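Local coordinates for uncharacterized protein (PDB 2PYQ) that is of unknown function but folds as a small, largely helical single-chain member of the DUF2853 family, at residues I9-A13 against L29-T33; D44-V48 against N93-V99. One frame throughout, in Å; residues are numbered along the deposited sequence.

How the contacts relate
Contact 1 and contact 2 adjoin, their centres about 11 Å apart, and both are partly buried; contact 1 has no exposed touching residue, whereas contact 2 has two, A45 and N93, and takes in three waters. Contact 1 joins helix 4-18 to helix 26-36 mainly through side chains, mostly apolar, and buries 270 Å². In contact 2 (416 Å²) two main-chain hydrogen bonds tie S46-V48, at the short, weakly bonded helix 43-46, to the chain leading into helix 96-106, with V48 and R96 packing beside them. Y12 joins the sites: Y12 CE2 lies 3.3 Å from A97 CB and Y12 CE1 3.5 Å from Y95 CB. Helix 96-106 thus packs against both helices of contact 1.

Contact 1: I9-A13 against L29-T33; sequences IAQYA and LEKVT
Helix 4-18 and helix 26-36 pack as a steeply crossed α-helix pair, part of the helical core: Y12 and L29 also pack on helix 96-106, at A97, V98 and Y101. Both segments are regular helix (phi/psi near -60°/-43°); their axes approach to 10.9 Å at 124° between N-to-C directions, bridged by side chains, and the nearest CA atoms are those of I9 and E30, 7.3 Å apart. L29, rotamer tp, points toward helix 4-18: its CD2 lies against the backbone, 3.8 Å from A13 N, and is 3.9 Å from Y12 CB and 4.3 Å from I9 CG2. E30 folds its carboxylate over the contact edge, OE1 3.0 Å from I9 CD1, while OE2 salt-bridges K34. T33, one turn after L29, also points across, CG2 4.0 Å from CG1 of I9 (mt). T33 OG1 lies at the edge of the Y12 ring (Y12 chi1 m, chi2 -24°, CA-to-CB toward helix 26-36), 3.6 Å from Y12 CD2. T33 OG1, at chi1 m, also donates to L29 O at 2.8 Å.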
loop_
_atom_site.group_PDB
_atom_site.type_symbol
_atom_site.label_atom_id
_atom_site.label_comp_id
_atom_site.label_asym_id
_atom_site.label_seq_id
_atom_site.Cartn_x
_atom_site.Cartn_y
_atom_site.Cartn_z
ATOM N N ILE A 9 4.657 5.121 -10.098
ATOM C CA ILE A 9 4.567 6.100 -9.022
ATOM C C ILE A 9 3.482 7.165 -9.342
ATOM O O ILE A 9 2.724 7.527 -8.463
ATOM C CB ILE A 9 5.914 6.772 -8.693
ATOM C CG1 ILE A 9 6.853 5.747 -8.053
ATOM C CG2 ILE A 9 5.730 7.924 -7.677
ATOM C CD1 ILE A 9 8.250 6.192 -7.953
ATOM N N ALA A 10 3.419 7.617 -10.597
ATOM C CA ALA A 10 2.374 8.562 -11.057
ATOM C C ALA A 10 0.989 7.972 -10.868
ATOM O O ALA A 10 0.069 8.662 -10.404
ATOM C CB ALA A 10 2.599 8.953 -12.509
ATOM N N GLN A 11 0.826 6.689 -11.214
ATOM C CA GLN A 11 -0.441 5.994 -11.012
ATOM C C GLN A 11 -0.785 5.876 -9.521
ATOM O O GLN A 11 -1.927 6.109 -9.124
ATOM C CB GLN A 11 -0.437 4.600 -11.645
ATOM C CG GLN A 11 -1.814 3.911 -11.613
ATOM C CD GLN A 11 -2.886 4.714 -12.322
ATOM O OE1 GLN A 11 -2.695 5.138 -13.481
ATOM N NE2 GLN A 11 -4.011 4.967 -11.648
ATOM N N TYR A 12 0.212 5.513 -8.704
ATOM C CA TYR A 12 -0.020 5.420 -7.246
ATOM C C TYR A 12 -0.493 6.766 -6.667
ATOM O O TYR A 12 -1.401 6.798 -5.857
ATOM C CB TYR A 12 1.246 5.005 -6.491
ATOM C CG TYR A 12 1.869 3.692 -6.905
ATOM C CD1 TYR A 12 1.127 2.674 -7.532
ATOM C CD2 TYR A 12 3.214 3.429 -6.597
ATOM C CE1 TYR A 12 1.725 1.461 -7.889
ATOM C CE2 TYR A 12 3.797 2.236 -6.934
ATOM C CZ TYR A 12 3.056 1.254 -7.568
ATOM O OH TYR A 12 3.627 0.067 -7.897
ATOM N N ALA A 13 0.179 7.854 -7.071
ATOM C CA ALA A 13 -0.164 9.205 -6.637
ATOM C C ALA A 13 -1.600 9.578 -7.063
ATOM O O ALA A 13 -2.374 10.137 -6.271
ATOM C CB ALA A 13 0.814 10.228 -7.165
ATOM N N LEU A 29 5.853 8.146 -0.462
ATOM C CA LEU A 29 5.432 7.228 -1.519
ATOM C C LEU A 29 6.630 6.633 -2.263
ATOM O O LEU A 29 6.642 5.440 -2.534
ATOM C CB LEU A 29 4.471 7.921 -2.508
ATOM C CG LEU A 29 3.865 7.030 -3.601
ATOM C CD1 LEU A 29 3.096 5.776 -3.041
ATOM C CD2 LEU A 29 2.939 7.908 -4.466
ATOM N N GLU A 30 7.629 7.447 -2.551
ATOM C CA GLU A 30 8.866 6.937 -3.189
ATOM C C GLU A 30 9.610 5.900 -2.304
ATOM O O GLU A 30 10.048 4.862 -2.819
ATOM C CB GLU A 30 9.802 8.096 -3.596
ATOM C CG GLU A 30 11.153 7.676 -4.165
ATOM C CD GLU A 30 11.024 6.783 -5.386
ATOM O OE1 GLU A 30 10.477 7.297 -6.363
ATOM O OE2 GLU A 30 11.466 5.596 -5.380
ATOM N N LYS A 31 9.693 6.165 -1.001
ATOM C CA LYS A 31 10.344 5.253 -0.037
ATOM C C LYS A 31 9.591 3.925 0.040
ATOM O O LYS A 31 10.208 2.858 0.095
ATOM C CB LYS A 31 10.432 5.926 1.339
ATOM C CG LYS A 31 11.287 7.178 1.331
ATOM C CD LYS A 31 11.198 7.984 2.599
ATOM C CE LYS A 31 11.806 9.373 2.412
ATOM N NZ LYS A 31 11.644 10.234 3.604
ATOM N N VAL A 32 8.254 3.998 0.083
ATOM C CA VAL A 32 7.400 2.789 0.102
ATOM C C VAL A 32 7.579 1.972 -1.189
ATOM O O VAL A 32 7.664 0.749 -1.158
ATOM C CB VAL A 32 5.883 3.148 0.320
ATOM C CG1 VAL A 32 5.013 1.908 0.185
ATOM C CG2 VAL A 32 5.705 3.769 1.676
ATOM N N THR A 33 7.647 2.675 -2.313
ATOM C CA THR A 33 7.814 2.045 -3.616
ATOM C C THR A 33 9.155 1.325 -3.712
ATOM O O THR A 33 9.209 0.195 -4.207
ATOM C CB THR A 33 7.616 3.069 -4.739
ATOM O OG1 THR A 33 6.273 3.589 -4.643
ATOM C CG2 THR A 33 7.823 2.429 -6.110
#

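Contact 2: D44-V48 against N93-V99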
loop_
_atom_site.group_PDB
_atom_site.type_symbol
_atom_site.label_atom_id
_atom_site.label_comp_id
_atom_site.label_asym_id
_atom_site.label_seq_id
_atom_site.Cartn_x
_atom_site.Cartn_y
_atom_site.Cartn_z
ATOM N N ASP A 44 -0.466 -7.981 -12.558
ATOM C CA ASP A 44 -0.927 -9.023 -11.601
ATOM C C ASP A 44 -0.062 -9.095 -10.342
ATOM O O ASP A 44 -0.606 -9.255 -9.230
ATOM C CB ASP A 44 -0.903 -10.452 -12.245
ATOM C CG ASP A 44 -1.884 -10.603 -13.417
ATOM O OD1 ASP A 44 -2.783 -9.720 -13.616
ATOM O OD2 ASP A 44 -1.757 -11.642 -14.153
ATOM N N ALA A 45 1.258 -8.954 -10.510
ATOM C CA ALA A 45 2.220 -9.046 -9.401
ATOM C C ALA A 45 2.302 -7.802 -8.529
ATOM O O ALA A 45 2.830 -7.878 -7.421
ATOM C CB ALA A 45 3.598 -9.379 -9.940
ATOM N N SER A 46 1.826 -6.646 -9.009
ATOM C CA SER A 46 1.900 -5.384 -8.238
ATOM C C SER A 46 0.642 -5.066 -7.436
ATOM O O SER A 46 0.634 -4.061 -6.727
ATOM C CB SER A 46 2.193 -4.217 -9.183
ATOM O OG SER A 46 1.111 -4.008 -10.088
ATOM N N THR A 47 -0.404 -5.895 -7.539
ATOM C CA THR A 47 -1.687 -5.648 -6.871
ATOM C C THR A 47 -2.005 -6.648 -5.769
ATOM O O THR A 47 -1.473 -7.757 -5.728
ATOM C CB THR A 47 -2.854 -5.600 -7.887
ATOM O OG1 THR A 47 -2.949 -6.850 -8.588
ATOM C CG2 THR A 47 -2.657 -4.478 -8.907
ATOM N N VAL A 48 -2.877 -6.207 -4.849
ATOM C CA VAL A 48 -3.310 -6.963 -3.673
ATOM C C VAL A 48 -4.757 -7.413 -3.892
ATOM O O VAL A 48 -5.617 -6.591 -4.272
ATOM C CB VAL A 48 -3.274 -6.045 -2.409
ATOM C CG1 VAL A 48 -3.943 -6.728 -1.210
ATOM C CG2 VAL A 48 -1.858 -5.680 -2.077
ATOM N N ASN A 93 -7.706 -3.223 -9.191
ATOM C CA ASN A 93 -6.253 -3.010 -9.217
ATOM C C ASN A 93 -5.803 -2.193 -7.985
ATOM O O ASN A 93 -5.450 -1.001 -8.087
ATOM C CB ASN A 93 -5.813 -2.307 -10.508
ATOM C CG ASN A 93 -6.072 -3.150 -11.743
ATOM O OD1 ASN A 93 -5.825 -4.376 -11.762
ATOM N ND2 ASN A 93 -6.542 -2.496 -12.801
ATOM N N LYS A 94 -5.870 -2.838 -6.835
ATOM C CA LYS A 94 -5.380 -2.253 -5.599
ATOM C C LYS A 94 -3.841 -2.464 -5.545
ATOM O O LYS A 94 -3.377 -3.545 -5.202
ATOM C CB LYS A 94 -6.060 -2.885 -4.378
ATOM C CG LYS A 94 -7.542 -2.562 -4.308
ATOM C CD LYS A 94 -8.095 -3.024 -2.984
ATOM C CE LYS A 94 -9.560 -2.751 -2.881
ATOM N NZ LYS A 94 -10.365 -3.630 -3.756
ATOM N N TYR A 95 -3.082 -1.428 -5.862
ATOM C CA TYR A 95 -1.638 -1.533 -5.883
ATOM C C TYR A 95 -1.087 -1.725 -4.466
ATOM O O TYR A 95 -1.513 -1.042 -3.528
ATOM C CB TYR A 95 -0.995 -0.335 -6.577
ATOM C CG TYR A 95 -1.336 -0.280 -8.048
ATOM C CD1 TYR A 95 -0.785 -1.199 -8.928
ATOM C CD2 TYR A 95 -2.191 0.700 -8.549
ATOM C CE1 TYR A 95 -1.103 -1.178 -10.293
ATOM C CE2 TYR A 95 -2.524 0.738 -9.913
ATOM C CZ TYR A 95 -1.976 -0.202 -10.772
ATOM O OH TYR A 95 -2.291 -0.156 -12.131
ATOM N N ARG A 96 -0.186 -2.704 -4.329
ATOM C CA ARG A 96 0.317 -3.041 -3.071
ATOM C C ARG A 96 1.132 -1.808 -2.438
ATOM O O ARG A 96 0.982 -1.551 -1.245
ATOM C CB ARG A 96 1.263 -4.217 -3.214
ATOM C CG ARG A 96 1.932 -4.654 -1.915
ATOM C CD ARG A 96 2.826 -5.878 -2.126
ATOM N NE ARG A 96 2.031 -7.125 -2.237
ATOM C CZ ARG A 96 1.541 -7.653 -3.372
ATOM N NH1 ARG A 96 1.759 -7.116 -4.588
ATOM N NH2 ARG A 96 0.827 -8.782 -3.287
ATOM N N ALA A 97 1.849 -1.035 -3.263
ATOM C CA ALA A 97 2.528 0.186 -2.783
ATOM C C ALA A 97 1.528 1.180 -2.185
ATOM O O ALA A 97 1.817 1.783 -1.153
ATOM C CB ALA A 97 3.360 0.857 -3.924
ATOM N N VAL A 98 0.354 1.317 -2.814
ATOM C CA VAL A 98 -0.682 2.223 -2.322
ATOM C C VAL A 98 -1.234 1.711 -0.993
ATOM O O VAL A 98 -1.405 2.487 -0.051
ATOM C CB VAL A 98 -1.798 2.424 -3.352
ATOM C CG1 VAL A 98 -2.924 3.266 -2.759
ATOM C CG2 VAL A 98 -1.224 3.061 -4.637
ATOM N N VAL A 99 -1.468 0.414 -0.904
ATOM C CA VAL A 99 -1.948 -0.204 0.358
ATOM C C VAL A 99 -0.927 -0.026 1.479
ATOM O O VAL A 99 -1.276 0.366 2.594
ATOM C CB VAL A 99 -2.299 -1.691 0.154
ATOM C CG1 VAL A 99 -2.635 -2.389 1.504
ATOM C CG2 VAL A 99 -3.453 -1.806 -0.839
HETATM O O HOH W 1 2.450 -1.878 -6.082
HETATM O O HOH W 2 -8.787 -6.145 -4.589
HETATM O O HOH W 3 -6.696 -5.665 -6.418
#
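A single antiparallel beta bridge, of the non-hydrogen-bonded kind, fastens the chain around T47 to Y95, the N-cap residue of helix 96-106, in a protein whose regular secondary structure is all helix. The CA atoms of T47 and Y95 are 4.2 Å apart. R96 N donates to S46 O at 2.9 Å and V48 N to K94 O at 2.7 Å, so S46 O serves an amide of the first helical turn; it also accepts from water 1, which takes the A97 N hydrogen.

S46, chi1 p, directs its hydroxyl back to R43 O, leaving S46 OG at the edge of the Y95 ring, 3.6 Å from Y95 CD1. T47, also p, makes a weak 3.4 Å bond from OG1 to D44 O and lays CG2 3.8 Å from Y95 CD1 and 3.9 Å from N93 CA. Y95, chi1 m, carries its ring to helix 4-18, where it meets Y12. K94 (mttp) packs on I84 and Y87 and curls NZ to E91 O; NZ also donates to water 2, which gives a hydrogen to V48 O, and water 3 links K94 N to V48 O. R96 starts out extended, chi1 and chi2 both t, then turns at chi3 m, bringing NH1 to 3.1 Å from A45 O; NH2 has a long, weak ion pair with E55. V48, chi1 t, covers one face of the R96 guanidinium with CG2, the same methyl that lies 3.6 Å from R96 CB and 4.4 Å from V99 CG2.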